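Local coordinates for putative Lipoprotein (Shewanella oneidensis, PDB 3U24) that is of unknown function but binds zinc and calcium ions and may be related to zinc-dependent peptidases, at residues Ser238-Tyr246 / Asp479-Thr488; Lys467-Leu478 / Ala492-Gln502. All coordinates share one frame; numbering follows the deposited sequence.

Interaction 1. Residues Ser238-Tyr246 / Asp479-Thr488; sequences SFRIGEELY and DYSIHVKGMT
Tyr246 sits as a knob in a hole formed by Asp479, Tyr480, His483 and Val484 on the last turns of helix 459-485. With CG anti to the backbone N (chi1 -169°), its ring extends across that helix, Tyr246 CD2 lying 3.5 Å from His483 CB. Val484 CG2 packs against CB and CG. Tyr480 turns its ring edge toward the Tyr246 face in an offset edge-to-face pair, the planes 86° apart. At the far end Tyr246 OH donates to Asp479 OD2, a very short bond at 2.5 Å; OD2 also accepts from Val519 N.

His483 joins the segments through both backbone and ring. His483 ND1 accepts from Ile241 N at 3.2 Å, in the ring plane and fairly straight (159° at the hydrogen), while His483 O receives Gly242 N at 2.9 Å. As NE2 is hydrogen-bonded to the carbonyl oxygens of Ala514 and Ser517, both ring nitrogens are engaged and the ring's rotation is fixed.

Arg240 reaches alongside the helix end, extended from CG to NE, with Phe239 CZ over one guanidinium face. Arg240 NH1 (2.8 Å) and Arg240 NH2 (2.9 Å) grip Met487 O end-on, both from the same face of its carbonyl plane. Arg240 NH2 also meets Ile482 O at 2.7 Å, on a lone pair. Locally, Met487 N returns to Ser481 O around the positive-phi Gly486. Where helix 459-485 runs out, the carbonyls of Ile482, His483 and Met487 thus receive donors from the loop before helix 243-254, a loop-to-helix-end junction beside an aromatic cluster of Tyr246, Tyr480 and His483.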
loop_
_atom_site.group_PDB
_atom_site.type_symbol
_atom_site.label_atom_id
_atom_site.label_comp_id
_atom_site.label_asym_id
_atom_site.label_seq_id
_atom_site.Cartn_x
_atom_site.Cartn_y
_atom_site.Cartn_z
ATOM N N SER A 238 -14.727 9.226 17.839
ATOM C CA SER A 238 -14.463 7.835 17.521
ATOM C C SER A 238 -13.541 7.778 16.302
ATOM O O SER A 238 -13.610 8.631 15.426
ATOM C CB SER A 238 -15.762 7.060 17.176
ATOM O OG SER A 238 -15.460 5.785 16.577
ATOM N N PHE A 239 -12.697 6.763 16.266
ATOM C CA PHE A 239 -11.820 6.500 15.140
ATOM C C PHE A 239 -12.584 5.846 13.953
ATOM O O PHE A 239 -12.042 5.734 12.839
ATOM C CB PHE A 239 -10.651 5.613 15.584
ATOM C CG PHE A 239 -11.067 4.260 16.087
ATOM C CD1 PHE A 239 -11.250 3.209 15.208
ATOM C CD2 PHE A 239 -11.217 4.020 17.452
ATOM C CE1 PHE A 239 -11.639 1.971 15.674
ATOM C CE2 PHE A 239 -11.592 2.776 17.920
ATOM C CZ PHE A 239 -11.813 1.757 17.015
ATOM N N ARG A 240 -13.820 5.419 14.207
ATOM C CA ARG A 240 -14.628 4.703 13.239
ATOM C C ARG A 240 -15.298 5.736 12.346
ATOM O O ARG A 240 -15.974 6.655 12.829
ATOM C CB ARG A 240 -15.657 3.837 13.932
ATOM C CG ARG A 240 -15.058 2.855 14.940
ATOM C CD ARG A 240 -16.122 2.414 15.939
ATOM N NE ARG A 240 -15.589 1.546 16.998
ATOM C CZ ARG A 240 -15.386 0.242 16.849
ATOM N NH1 ARG A 240 -14.907 -0.466 17.846
ATOM N NH2 ARG A 240 -15.649 -0.349 15.705
ATOM N N ILE A 241 -15.066 5.656 11.044
ATOM C CA ILE A 241 -15.489 6.777 10.188
ATOM C C ILE A 241 -16.962 6.691 9.780
ATOM O O ILE A 241 -17.526 7.684 9.353
ATOM C CB ILE A 241 -14.532 6.972 8.973
ATOM C CG1 ILE A 241 -14.527 5.768 8.014
ATOM C CG2 ILE A 241 -13.086 7.219 9.448
ATOM C CD1 ILE A 241 -13.750 6.013 6.708
ATOM N N GLY A 242 -17.597 5.527 9.924
ATOM C CA GLY A 242 -19.030 5.369 9.619
ATOM C C GLY A 242 -19.340 5.050 8.158
ATOM O O GLY A 242 -18.477 5.242 7.259
ATOM N N GLU A 243 -20.560 4.578 7.909
ATOM C CA GLU A 243 -20.935 4.097 6.584
ATOM C C GLU A 243 -20.815 5.126 5.426
ATOM O O GLU A 243 -20.286 4.808 4.363
ATOM C CB GLU A 243 -22.359 3.551 6.605
ATOM C CG GLU A 243 -22.838 2.986 5.260
ATOM C CD GLU A 243 -24.040 2.025 5.440
ATOM O OE1 GLU A 243 -24.979 2.377 6.201
ATOM O OE2 GLU A 243 -24.055 0.913 4.859
ATOM N N GLU A 244 -21.336 6.329 5.621
ATOM C CA GLU A 244 -21.375 7.302 4.545
ATOM C C GLU A 244 -19.953 7.652 4.078
ATOM O O GLU A 244 -19.679 7.635 2.879
ATOM C CB GLU A 244 -22.154 8.572 4.907
ATOM C CG GLU A 244 -22.344 9.497 3.676
ATOM C CD GLU A 244 -23.348 10.654 3.826
ATOM O OE1 GLU A 244 -23.459 11.250 4.934
ATOM O OE2 GLU A 244 -24.021 11.001 2.803
ATOM N N LEU A 245 -19.075 7.995 5.012
ATOM C CA LEU A 245 -17.693 8.336 4.681
ATOM C C LEU A 245 -16.914 7.131 4.135
ATOM O O LEU A 245 -16.061 7.291 3.261
ATOM C CB LEU A 245 -16.972 8.974 5.863
ATOM C CG LEU A 245 -17.489 10.349 6.308
ATOM C CD1 LEU A 245 -16.796 10.785 7.604
ATOM C CD2 LEU A 245 -17.304 11.408 5.222
ATOM N N TYR A 246 -17.253 5.938 4.618
ATOM C CA TYR A 246 -16.505 4.748 4.269
ATOM C C TYR A 246 -16.777 4.417 2.817
ATOM O O TYR A 246 -15.842 4.237 2.047
ATOM C CB TYR A 246 -16.843 3.577 5.183
ATOM C CG TYR A 246 -15.904 2.399 5.033
ATOM C CD1 TYR A 246 -16.137 1.443 4.064
ATOM C CD2 TYR A 246 -14.819 2.238 5.865
ATOM C CE1 TYR A 246 -15.318 0.354 3.898
ATOM C CE2 TYR A 246 -13.973 1.164 5.721
ATOM C CZ TYR A 246 -14.240 0.208 4.718
ATOM O OH TYR A 246 -13.440 -0.897 4.529
ATOM N N ASP A 479 -11.852 -4.528 8.262
ATOM C CA ASP A 479 -11.811 -3.085 8.020
ATOM C C ASP A 479 -13.229 -2.504 7.976
ATOM O O ASP A 479 -13.520 -1.478 8.608
ATOM C CB ASP A 479 -11.033 -2.729 6.765
ATOM C CG ASP A 479 -10.733 -1.229 6.673
ATOM O OD1 ASP A 479 -9.835 -0.739 7.423
ATOM O OD2 ASP A 479 -11.371 -0.549 5.824
ATOM N N TYR A 480 -14.108 -3.209 7.276
ATOM C CA TYR A 480 -15.487 -2.805 7.109
ATOM C C TYR A 480 -16.231 -2.869 8.424
ATOM O O TYR A 480 -16.907 -1.913 8.803
ATOM C CB TYR A 480 -16.172 -3.695 6.050
ATOM C CG TYR A 480 -17.590 -3.288 5.710
ATOM C CD1 TYR A 480 -17.847 -2.295 4.770
ATOM C CD2 TYR A 480 -18.673 -3.864 6.352
ATOM C CE1 TYR A 480 -19.169 -1.898 4.470
ATOM C CE2 TYR A 480 -19.983 -3.477 6.067
ATOM C CZ TYR A 480 -20.236 -2.509 5.110
ATOM O OH TYR A 480 -21.555 -2.132 4.820
ATOM N N SER A 481 -16.109 -3.991 9.128
ATOM C CA SER A 481 -16.870 -4.169 10.363
ATOM C C SER A 481 -16.482 -3.158 11.435
ATOM O O SER A 481 -17.336 -2.695 12.155
ATOM C CB SER A 481 -16.793 -5.597 10.870
ATOM O OG SER A 481 -17.206 -6.482 9.822
ATOM N N ILE A 482 -15.214 -2.803 11.504
ATOM C CA ILE A 482 -14.730 -1.818 12.470
ATOM C C ILE A 482 -15.320 -0.430 12.183
ATOM O O ILE A 482 -15.871 0.201 13.052
ATOM C CB ILE A 482 -13.179 -1.777 12.459
ATOM C CG1 ILE A 482 -12.640 -3.007 13.183
ATOM C CG2 ILE A 482 -12.630 -0.506 13.127
ATOM C CD1 ILE A 482 -11.125 -3.148 13.085
ATOM N N HIS A 483 -15.256 0.007 10.939
ATOM C CA HIS A 483 -15.657 1.352 10.569
ATOM C C HIS A 483 -17.141 1.545 10.335
ATOM O O HIS A 483 -17.650 2.660 10.485
ATOM C CB HIS A 483 -14.854 1.778 9.368
ATOM C CG HIS A 483 -13.447 2.067 9.722
ATOM N ND1 HIS A 483 -13.111 3.147 10.447
ATOM C CD2 HIS A 483 -12.283 1.331 9.553
ATOM C CE1 HIS A 483 -11.801 3.116 10.691
ATOM N NE2 HIS A 483 -11.289 2.024 10.121
ATOM N N VAL A 484 -17.842 0.456 10.010
ATOM C CA VAL A 484 -19.234 0.522 9.635
ATOM C C VAL A 484 -20.129 -0.188 10.639
ATOM O O VAL A 484 -21.280 0.217 10.821
ATOM C CB VAL A 484 -19.490 -0.041 8.193
ATOM C CG1 VAL A 484 -20.985 0.069 7.809
ATOM C CG2 VAL A 484 -18.648 0.741 7.193
ATOM N N LYS A 485 -19.628 -1.238 11.276
ATOM C CA LYS A 485 -20.516 -2.110 12.063
ATOM C C LYS A 485 -20.130 -2.184 13.538
ATOM O O LYS A 485 -20.595 -3.070 14.243
ATOM C CB LYS A 485 -20.527 -3.540 11.492
ATOM C CG LYS A 485 -21.001 -3.650 10.064
ATOM C CD LYS A 485 -20.864 -5.089 9.585
ATOM C CE LYS A 485 -21.913 -6.034 10.162
ATOM N NZ LYS A 485 -23.147 -5.934 9.334
ATOM N N GLY A 486 -19.270 -1.284 13.989
ATOM C CA GLY A 486 -18.870 -1.245 15.410
ATOM C C GLY A 486 -18.197 -2.502 15.965
ATOM O O GLY A 486 -18.357 -2.801 17.125
HETATM N N MSE A 487 -17.427 -3.234 15.164
HETATM C CA MSE A 487 -16.730 -4.430 15.679
HETATM C C MSE A 487 -15.758 -4.008 16.781
HETATM O O MSE A 487 -15.069 -2.997 16.640
HETATM C CB MSE A 487 -15.984 -5.140 14.548
HETATM C CG MSE A 487 -15.021 -6.235 14.959
HETATM SE SE MSE A 487 -14.224 -7.152 13.435
HETATM C CE MSE A 487 -15.570 -8.522 13.117
ATOM N N THR A 488 -15.747 -4.748 17.892
ATOM C CA THR A 488 -14.873 -4.443 19.030
ATOM C C THR A 488 -13.492 -5.057 18.869
ATOM O O THR A 488 -13.304 -5.973 18.062
ATOM C CB THR A 488 -15.420 -5.060 20.318
ATOM O OG1 THR A 488 -15.459 -6.487 20.141
ATOM C CG2 THR A 488 -16.850 -4.486 20.649
HETATM O O HOH W 1 -21.801 0.114 3.658
HETATM O O HOH W 2 -21.901 3.292 10.297
#

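Interaction 2. Residues Lys467-Leu478 / Ala492-Gln502; sequences KWNLRVICNTIL and AIALMMDEAFQ. With CA (calcium ion), chain T.
Leu495, whose carbonyl O accepts from both Glu499 N at 3.0 Å and Ala500 N at 3.1 Å, lays its CD2 branch 3.8 Å from Leu478 CB and also against Ile477 CG2. The Glu499 bond is the normal helical one; that from Ala500, one residue further on, marks the wider pi-type turn at 495-499. The two short helical segments run nearly antiparallel, 165° between their directions, with axes 10.2 Å apart at closest approach.

Between them, Cys474 presents CB to Met496 SE (3.9 Å) and SG to Ala500 CB. The chain of Met496, which is selenomethionine, bends at both chi2 (-37°) and chi3, which brings SE and CE back over the Cys474 turn. One end of the interface is tight, Leu478 CD1 and Ala492 CB being only 3.3 Å apart. At the other end, Leu470 CD1 meets Phe501 CE2 at 3.6 Å, approaching the ring obliquely. Phe501 is the positive-phi residue that ends helical geometry, so the chain turns where the apolar row finishes. Beyond it, Gln502 NE2 lies over the aliphatic part of Arg471, whose NH2 stands above the Trp468 ring.

Polar groups find partners outside the two segments. Glu499 OE1 forms salt bridges to Lys271 and Lys299 and a hydrogen bond with Gln275 NE2, and Asn475 OD1 accepts from Lys510. A water links Lys467 O to Ala500 O, though its approach to the latter is doubtfully short. With no direct hydrogen bond between the segments, apolar packing predominates; the calcium ion is bound by Asp498 OD1 at 2.3 Å, on a residue outside the packed face, while the zinc site of His408, His414 and Glu439 is only nearby.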
loop_
_atom_site.group_PDB
_atom_site.type_symbol
_atom_site.label_atom_id
_atom_site.label_comp_id
_atom_site.label_asym_id
_atom_site.label_seq_id
_atom_site.Cartn_x
_atom_site.Cartn_y
_atom_site.Cartn_z
ATOM N N LYS A 467 -5.239 -20.738 3.823
ATOM C CA LYS A 467 -5.020 -19.938 5.030
ATOM C C LYS A 467 -4.577 -18.536 4.616
ATOM O O LYS A 467 -5.034 -17.516 5.184
ATOM C CB LYS A 467 -3.988 -20.556 6.002
ATOM C CG LYS A 467 -3.500 -19.594 7.084
ATOM C CD LYS A 467 -2.298 -20.122 7.851
ATOM C CE LYS A 467 -1.791 -19.148 8.931
ATOM N NZ LYS A 467 -0.711 -18.220 8.414
ATOM N N TRP A 468 -3.689 -18.510 3.628
ATOM C CA TRP A 468 -3.215 -17.271 3.030
ATOM C C TRP A 468 -4.332 -16.456 2.418
ATOM O O TRP A 468 -4.439 -15.271 2.656
ATOM C CB TRP A 468 -2.177 -17.658 1.994
ATOM C CG TRP A 468 -1.277 -16.596 1.452
ATOM C CD1 TRP A 468 -1.321 -16.024 0.178
ATOM C CD2 TRP A 468 -0.086 -16.024 2.084
ATOM N NE1 TRP A 468 -0.275 -15.137 0.006
ATOM C CE2 TRP A 468 0.492 -15.090 1.105
ATOM C CE3 TRP A 468 0.522 -16.164 3.327
ATOM C CZ2 TRP A 468 1.623 -14.349 1.377
ATOM C CZ3 TRP A 468 1.663 -15.404 3.588
ATOM C CH2 TRP A 468 2.203 -14.524 2.631
ATOM N N ASN A 469 -5.214 -17.087 1.668
ATOM C CA ASN A 469 -6.366 -16.387 1.118
ATOM C C ASN A 469 -7.256 -15.805 2.208
ATOM O O ASN A 469 -7.798 -14.694 2.049
ATOM C CB ASN A 469 -7.186 -17.350 0.246
ATOM C CG ASN A 469 -8.048 -16.650 -0.803
ATOM O OD1 ASN A 469 -9.172 -17.050 -1.006
ATOM N ND2 ASN A 469 -7.510 -15.642 -1.497
ATOM N N LEU A 470 -7.432 -16.536 3.312
ATOM C CA LEU A 470 -8.232 -16.008 4.425
ATOM C C LEU A 470 -7.724 -14.656 4.971
ATOM O O LEU A 470 -8.520 -13.818 5.392
ATOM C CB LEU A 470 -8.364 -17.024 5.568
ATOM C CG LEU A 470 -9.357 -18.163 5.317
ATOM C CD1 LEU A 470 -9.237 -19.210 6.414
ATOM C CD2 LEU A 470 -10.789 -17.625 5.222
ATOM N N ARG A 471 -6.421 -14.427 4.935
ATOM C CA ARG A 471 -5.851 -13.127 5.343
ATOM C C ARG A 471 -6.534 -11.977 4.572
ATOM O O ARG A 471 -6.917 -10.935 5.126
ATOM C CB ARG A 471 -4.352 -13.129 5.008
ATOM C CG ARG A 471 -3.391 -12.402 5.944
ATOM C CD ARG A 471 -1.936 -12.866 5.664
ATOM N NE ARG A 471 -1.231 -12.042 4.656
ATOM C CZ ARG A 471 -1.261 -12.186 3.313
ATOM N NH1 ARG A 471 -0.565 -11.330 2.551
ATOM N NH2 ARG A 471 -1.969 -13.150 2.697
ATOM N N VAL A 472 -6.640 -12.180 3.264
ATOM C CA VAL A 472 -7.136 -11.163 2.364
ATOM C C VAL A 472 -8.647 -10.950 2.560
ATOM O O VAL A 472 -9.112 -9.815 2.686
ATOM C CB VAL A 472 -6.749 -11.563 0.921
ATOM C CG1 VAL A 472 -7.511 -10.766 -0.074
ATOM C CG2 VAL A 472 -5.236 -11.363 0.780
ATOM N N ILE A 473 -9.375 -12.047 2.670
ATOM C CA ILE A 473 -10.810 -12.029 2.927
ATOM C C ILE A 473 -11.097 -11.354 4.293
ATOM O O ILE A 473 -11.903 -10.394 4.372
ATOM C CB ILE A 473 -11.410 -13.465 2.876
ATOM C CG1 ILE A 473 -11.180 -14.105 1.473
ATOM C CG2 ILE A 473 -12.888 -13.444 3.210
ATOM C CD1 ILE A 473 -11.510 -15.598 1.403
ATOM N N CYS A 474 -10.426 -11.834 5.342
ATOM C CA CYS A 474 -10.649 -11.296 6.666
ATOM C C CYS A 474 -10.138 -9.865 6.844
ATOM O O CYS A 474 -10.664 -9.131 7.681
ATOM C CB CYS A 474 -10.133 -12.238 7.760
ATOM S SG CYS A 474 -10.999 -13.857 7.772
ATOM N N ASN A 475 -9.175 -9.428 6.045
ATOM C CA ASN A 475 -8.782 -8.002 6.060
ATOM C C ASN A 475 -9.971 -7.097 5.712
ATOM O O ASN A 475 -10.110 -6.020 6.303
ATOM C CB ASN A 475 -7.662 -7.687 5.057
ATOM C CG ASN A 475 -6.264 -8.018 5.580
ATOM O OD1 ASN A 475 -6.039 -8.292 6.762
ATOM N ND2 ASN A 475 -5.297 -7.934 4.676
ATOM N N THR A 476 -10.798 -7.535 4.742
ATOM C CA THR A 476 -11.966 -6.812 4.282
ATOM C C THR A 476 -13.062 -6.831 5.331
ATOM O O THR A 476 -13.630 -5.795 5.655
ATOM C CB THR A 476 -12.488 -7.376 2.927
ATOM O OG1 THR A 476 -11.548 -7.035 1.928
ATOM C CG2 THR A 476 -13.844 -6.813 2.508
ATOM N N ILE A 477 -13.352 -8.001 5.863
ATOM C CA ILE A 477 -14.329 -8.127 6.959
ATOM C C ILE A 477 -13.977 -7.201 8.139
ATOM O O ILE A 477 -14.829 -6.471 8.677
ATOM C CB ILE A 477 -14.450 -9.591 7.401
ATOM C CG1 ILE A 477 -14.961 -10.412 6.228
ATOM C CG2 ILE A 477 -15.396 -9.773 8.591
ATOM C CD1 ILE A 477 -15.061 -11.885 6.508
ATOM N N LEU A 478 -12.722 -7.215 8.515
ATOM C CA LEU A 478 -12.242 -6.470 9.650
ATOM C C LEU A 478 -12.367 -4.976 9.407
ATOM O O LEU A 478 -12.936 -4.224 10.235
ATOM C CB LEU A 478 -10.779 -6.831 9.909
ATOM C CG LEU A 478 -10.030 -6.012 10.973
ATOM C CD1 LEU A 478 -10.251 -6.647 12.316
ATOM C CD2 LEU A 478 -8.522 -5.954 10.745
ATOM N N ALA A 492 -12.446 -8.347 16.827
ATOM C CA ALA A 492 -11.487 -8.272 15.700
ATOM C C ALA A 492 -10.388 -9.295 15.900
ATOM O O ALA A 492 -9.979 -9.965 14.953
ATOM C CB ALA A 492 -10.903 -6.879 15.539
ATOM N N ILE A 493 -9.911 -9.421 17.133
ATOM C CA ILE A 493 -8.861 -10.401 17.450
ATOM C C ILE A 493 -9.336 -11.856 17.218
ATOM O O ILE A 493 -8.582 -12.662 16.687
ATOM C CB ILE A 493 -8.348 -10.275 18.915
ATOM C CG1 ILE A 493 -7.666 -8.933 19.154
ATOM C CG2 ILE A 493 -7.381 -11.413 19.291
ATOM C CD1 ILE A 493 -6.504 -8.661 18.217
ATOM N N ALA A 494 -10.575 -12.167 17.598
ATOM C CA ALA A 494 -11.154 -13.509 17.438
ATOM C C ALA A 494 -11.364 -13.799 15.941
ATOM O O ALA A 494 -11.101 -14.893 15.505
ATOM C CB ALA A 494 -12.470 -13.662 18.261
ATOM N N LEU A 495 -11.768 -12.801 15.136
ATOM C CA LEU A 495 -11.792 -12.972 13.675
ATOM C C LEU A 495 -10.411 -13.401 13.123
ATOM O O LEU A 495 -10.264 -14.410 12.418
ATOM C CB LEU A 495 -12.218 -11.670 12.996
ATOM C CG LEU A 495 -12.347 -11.598 11.453
ATOM C CD1 LEU A 495 -13.640 -12.312 11.005
ATOM C CD2 LEU A 495 -12.319 -10.127 10.976
HETATM N N MSE A 496 -9.390 -12.623 13.447
HETATM C CA MSE A 496 -8.110 -12.849 12.836
HETATM C C MSE A 496 -7.522 -14.176 13.333
HETATM O O MSE A 496 -6.894 -14.896 12.582
HETATM C CB MSE A 496 -7.143 -11.674 13.074
HETATM C CG MSE A 496 -7.465 -10.299 12.390
HETATM SE SE MSE A 496 -8.257 -10.284 10.557
HETATM C CE MSE A 496 -6.712 -10.879 9.535
HETATM N N MSE A 497 -7.760 -14.541 14.578
HETATM C CA MSE A 497 -7.117 -15.747 15.130
HETATM C C MSE A 497 -7.958 -16.994 14.901
HETATM O O MSE A 497 -7.427 -18.019 14.526
HETATM C CB MSE A 497 -6.845 -15.578 16.618
HETATM C CG MSE A 497 -5.839 -14.481 16.956
HETATM SE SE MSE A 497 -5.282 -14.516 18.887
HETATM C CE MSE A 497 -4.969 -16.430 19.080
ATOM N N ASP A 498 -9.262 -16.906 15.127
ATOM C CA ASP A 498 -10.134 -18.090 15.068
ATOM C C ASP A 498 -10.667 -18.391 13.659
ATOM O O ASP A 498 -10.882 -19.552 13.327
ATOM C CB ASP A 498 -11.315 -17.934 16.024
ATOM C CG ASP A 498 -10.876 -17.761 17.479
ATOM O OD1 ASP A 498 -9.732 -18.126 17.852
ATOM O OD2 ASP A 498 -11.691 -17.261 18.270
ATOM N N GLU A 499 -10.892 -17.357 12.851
ATOM C CA GLU A 499 -11.440 -17.531 11.496
ATOM C C GLU A 499 -10.319 -17.590 10.465
ATOM O O GLU A 499 -10.411 -18.373 9.550
ATOM C CB GLU A 499 -12.448 -16.428 11.127
ATOM C CG GLU A 499 -13.639 -16.283 12.086
ATOM C CD GLU A 499 -14.501 -17.542 12.205
ATOM O OE1 GLU A 499 -14.794 -18.188 11.178
ATOM O OE2 GLU A 499 -14.893 -17.904 13.335
ATOM N N ALA A 500 -9.265 -16.792 10.653
ATOM C CA ALA A 500 -8.125 -16.709 9.734
ATOM C C ALA A 500 -6.865 -17.386 10.239
ATOM O O ALA A 500 -5.839 -17.283 9.591
ATOM C CB ALA A 500 -7.799 -15.253 9.435
ATOM N N PHE A 501 -6.922 -18.017 11.414
ATOM C CA PHE A 501 -5.816 -18.834 11.928
ATOM C C PHE A 501 -4.495 -18.085 12.065
ATOM O O PHE A 501 -3.431 -18.663 11.895
ATOM C CB PHE A 501 -5.658 -20.114 11.084
ATOM C CG PHE A 501 -6.968 -20.785 10.810
ATOM C CD1 PHE A 501 -7.699 -21.342 11.847
ATOM C CD2 PHE A 501 -7.511 -20.795 9.543
ATOM C CE1 PHE A 501 -8.933 -21.934 11.613
ATOM C CE2 PHE A 501 -8.745 -21.370 9.303
ATOM C CZ PHE A 501 -9.458 -21.939 10.339
ATOM N N GLN A 502 -4.575 -16.802 12.407
ATOM C CA GLN A 502 -3.381 -16.001 12.690
ATOM C C GLN A 502 -2.937 -16.002 14.174
ATOM O O GLN A 502 -3.705 -16.320 15.092
ATOM C CB GLN A 502 -3.592 -14.560 12.202
ATOM C CG GLN A 502 -3.488 -14.471 10.691
ATOM C CD GLN A 502 -3.909 -13.161 10.135
ATOM O OE1 GLN A 502 -3.814 -12.114 10.770
ATOM N NE2 GLN A 502 -4.380 -13.206 8.912
HETATM CA CA CA T . -9.150 -17.763 20.066
HETATM O O HOH W 3 -4.654 -16.290 7.700
HETATM O O HOH W 4 -11.554 -17.532 20.695
HETATM O O HOH W 5 -10.103 -19.758 20.375
HETATM O O HOH W 6 -9.437 -15.231 20.577
#

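Overall arrangement
The segments alternate in order along the chain: 238-246, 467-478, 479-488, then 492-502, so interaction 1 pairs the first with the third and interaction 2 the second with the fourth. Helix 459-485 serves both, offering its middle to interaction 2 and its C-terminal turns to interaction 1, and the centres are about 17 Å apart. They touch directly, since Met487 SE lies 3.7 Å from Ala492 CA. Interaction 2 is a local hairpin of consecutive helices, whereas interaction 1 brings in the loop leading to helix 243-254 from over 230 residues earlier. One long helix therefore ties distant parts of this largely helical chain together.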